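Local atomic coordinates of monothiol glutaredoxin-S14, chloroplastic (Arabidopsis thaliana, PDB entry 3IPZ), a protein that may donate iron-sulfur clusters to client proteins in the chloroplast, forming a dimer bridged by a [2Fe-2S] cluster and pairing with BolA proteins. Residues V20-K25 / P75-G80. Residues are numbered along the deposited sequence; the frame is centred on the assembly and turned at random.
Sequences VVLFMK and PQLYIG
Val-20 to Phe-23 pair with Gln-76 to Ile-79 as antiparallel neighbours at the centre of the four-stranded mixed sheet of the glutaredoxin (thioredoxin-like) fold. Four backbone hydrogen bonds join them: Val-21 and Tyr-78 exchange N-H and C=O in both directions, and Phe-23 and Gln-76 do the same, with Phe-23 N reaching Gln-76 O at 2.9 Å. On the face with Val-20, Leu-22 and Leu-77, Val-20 CG1, anti to its backbone N (chi1 -177°), meets Leu-77 CD1 at 3.7 Å. Farther along, Leu-22 CD2 touches Pro-75 CB at 3.7 Å, the two side chains lying side by side and pointing the same way. Pro-75, preceded by a cis peptide bond, is the cis-proline characteristic of the thioredoxin fold, and packs on Phe-35 and Val-39 of helix 34-45.

The other face carries Val-21, Phe-23, Gln-76 and Tyr-78, covered by helices 5-15 and 59-69. Ser-69 OG hydrogen-bonds both Tyr-78 OH and Gln-76 OE1, tying the polar ends of these buried side chains to helix 59-69. The Phe-23 and Tyr-78 rings stand almost perpendicular, planes at 89°, and meet obliquely. An alanine in place of Phe-23 would probably open a gap beside the Tyr-78 ring. Tyr-78 CD1 lies at the edge of the Phe-23 ring, 3.6 Å from CE1 of Phe-23.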
loop_
_atom_site.group_PDB
_atom_site.type_symbol
_atom_site.label_atom_id
_atom_site.label_comp_id
_atom_site.label_asym_id
_atom_site.label_seq_id
_atom_site.Cartn_x
_atom_site.Cartn_y
_atom_site.Cartn_z
ATOM N N VAL A 20 4.968 -5.092 -4.703
ATOM C CA VAL A 20 4.481 -3.802 -4.234
ATOM C C VAL A 20 2.959 -3.721 -4.389
ATOM O O VAL A 20 2.435 -3.796 -5.499
ATOM C CB VAL A 20 5.131 -2.642 -5.023
ATOM C CG1 VAL A 20 4.654 -1.293 -4.466
ATOM C CG2 VAL A 20 6.661 -2.748 -4.943
ATOM N N VAL A 21 2.263 -3.565 -3.265
ATOM C CA VAL A 21 0.802 -3.473 -3.247
ATOM C C VAL A 21 0.361 -2.168 -2.576
ATOM O O VAL A 21 0.720 -1.880 -1.431
ATOM C CB VAL A 21 0.184 -4.672 -2.477
ATOM C CG1 VAL A 21 -1.327 -4.510 -2.357
ATOM C CG2 VAL A 21 0.527 -5.972 -3.187
ATOM N N LEU A 22 -0.431 -1.386 -3.297
ATOM C CA LEU A 22 -0.916 -0.110 -2.795
ATOM C C LEU A 22 -2.415 -0.121 -2.508
ATOM O O LEU A 22 -3.215 -0.400 -3.387
ATOM C CB LEU A 22 -0.638 0.967 -3.834
ATOM C CG LEU A 22 -0.572 2.446 -3.493
ATOM C CD1 LEU A 22 -1.323 3.186 -4.576
ATOM C CD2 LEU A 22 -1.132 2.734 -2.126
ATOM N N PHE A 23 -2.798 0.184 -1.277
ATOM C CA PHE A 23 -4.216 0.259 -0.948
ATOM C C PHE A 23 -4.547 1.744 -1.007
ATOM O O PHE A 23 -4.018 2.525 -0.241
ATOM C CB PHE A 23 -4.473 -0.335 0.433
ATOM C CG PHE A 23 -4.247 -1.815 0.481
ATOM C CD1 PHE A 23 -3.084 -2.342 1.043
ATOM C CD2 PHE A 23 -5.174 -2.685 -0.091
ATOM C CE1 PHE A 23 -2.841 -3.711 1.034
ATOM C CE2 PHE A 23 -4.947 -4.064 -0.108
ATOM C CZ PHE A 23 -3.776 -4.580 0.456
ATOM N N MET A 24 -5.416 2.120 -1.940
ATOM C CA MET A 24 -5.753 3.523 -2.145
ATOM C C MET A 24 -7.236 3.836 -2.270
ATOM O O MET A 24 -8.095 2.951 -2.233
ATOM C CB MET A 24 -5.068 4.012 -3.422
ATOM C CG MET A 24 -5.547 3.279 -4.661
ATOM S SD MET A 24 -4.654 3.695 -6.187
ATOM C CE MET A 24 -5.096 5.448 -6.360
ATOM N N LYS A 25 -7.520 5.127 -2.407
ATOM C CA LYS A 25 -8.877 5.606 -2.594
ATOM C C LYS A 25 -8.954 5.828 -4.095
ATOM O O LYS A 25 -8.358 6.768 -4.635
ATOM C CB LYS A 25 -9.091 6.910 -1.826
ATOM C CG LYS A 25 -9.060 6.701 -0.320
ATOM C CD LYS A 25 -9.396 7.952 0.440
ATOM C CE LYS A 25 -9.470 7.657 1.924
ATOM N NZ LYS A 25 -9.726 8.898 2.718
ATOM N N PRO A 75 -3.661 6.473 1.403
ATOM C CA PRO A 75 -2.919 5.257 1.057
ATOM C C PRO A 75 -2.090 4.526 2.103
ATOM O O PRO A 75 -1.539 5.105 3.034
ATOM C CB PRO A 75 -2.050 5.719 -0.104
ATOM C CG PRO A 75 -1.711 7.122 0.307
ATOM C CD PRO A 75 -3.068 7.650 0.740
ATOM N N GLN A 76 -2.006 3.222 1.896
ATOM C CA GLN A 76 -1.224 2.318 2.712
ATOM C C GLN A 76 -0.389 1.543 1.693
ATOM O O GLN A 76 -0.934 0.893 0.808
ATOM C CB GLN A 76 -2.134 1.365 3.499
ATOM C CG GLN A 76 -2.618 1.929 4.820
ATOM C CD GLN A 76 -3.468 0.953 5.616
ATOM O OE1 GLN A 76 -3.304 -0.262 5.517
ATOM N NE2 GLN A 76 -4.369 1.489 6.429
ATOM N N LEU A 77 0.931 1.619 1.822
ATOM C CA LEU A 77 1.829 0.946 0.896
ATOM C C LEU A 77 2.515 -0.261 1.499
ATOM O O LEU A 77 3.059 -0.201 2.598
ATOM C CB LEU A 77 2.899 1.924 0.397
ATOM C CG LEU A 77 3.946 1.433 -0.617
ATOM C CD1 LEU A 77 3.268 1.048 -1.936
ATOM C CD2 LEU A 77 4.971 2.541 -0.859
ATOM N N TYR A 78 2.471 -1.369 0.774
ATOM C CA TYR A 78 3.129 -2.591 1.206
ATOM C C TYR A 78 4.244 -2.939 0.207
ATOM O O TYR A 78 4.080 -2.783 -1.013
ATOM C CB TYR A 78 2.126 -3.751 1.290
ATOM C CG TYR A 78 1.357 -3.804 2.593
ATOM C CD1 TYR A 78 0.253 -2.970 2.822
ATOM C CD2 TYR A 78 1.748 -4.683 3.611
ATOM C CE1 TYR A 78 -0.448 -3.016 4.044
ATOM C CE2 TYR A 78 1.067 -4.737 4.821
ATOM C CZ TYR A 78 -0.028 -3.903 5.036
ATOM O OH TYR A 78 -0.668 -3.953 6.256
ATOM N N ILE A 79 5.377 -3.398 0.733
ATOM C CA ILE A 79 6.514 -3.781 -0.096
ATOM C C ILE A 79 7.097 -5.047 0.500
ATOM O O ILE A 79 7.412 -5.080 1.693
ATOM C CB ILE A 79 7.609 -2.691 -0.109
ATOM C CG1 ILE A 79 7.043 -1.383 -0.649
ATOM C CG2 ILE A 79 8.769 -3.127 -0.982
ATOM C CD1 ILE A 79 7.884 -0.142 -0.349
ATOM N N GLY A 80 7.235 -6.084 -0.330
ATOM C CA GLY A 80 7.773 -7.345 0.148
ATOM C C GLY A 80 6.860 -7.973 1.188
ATOM O O GLY A 80 7.304 -8.769 2.019
#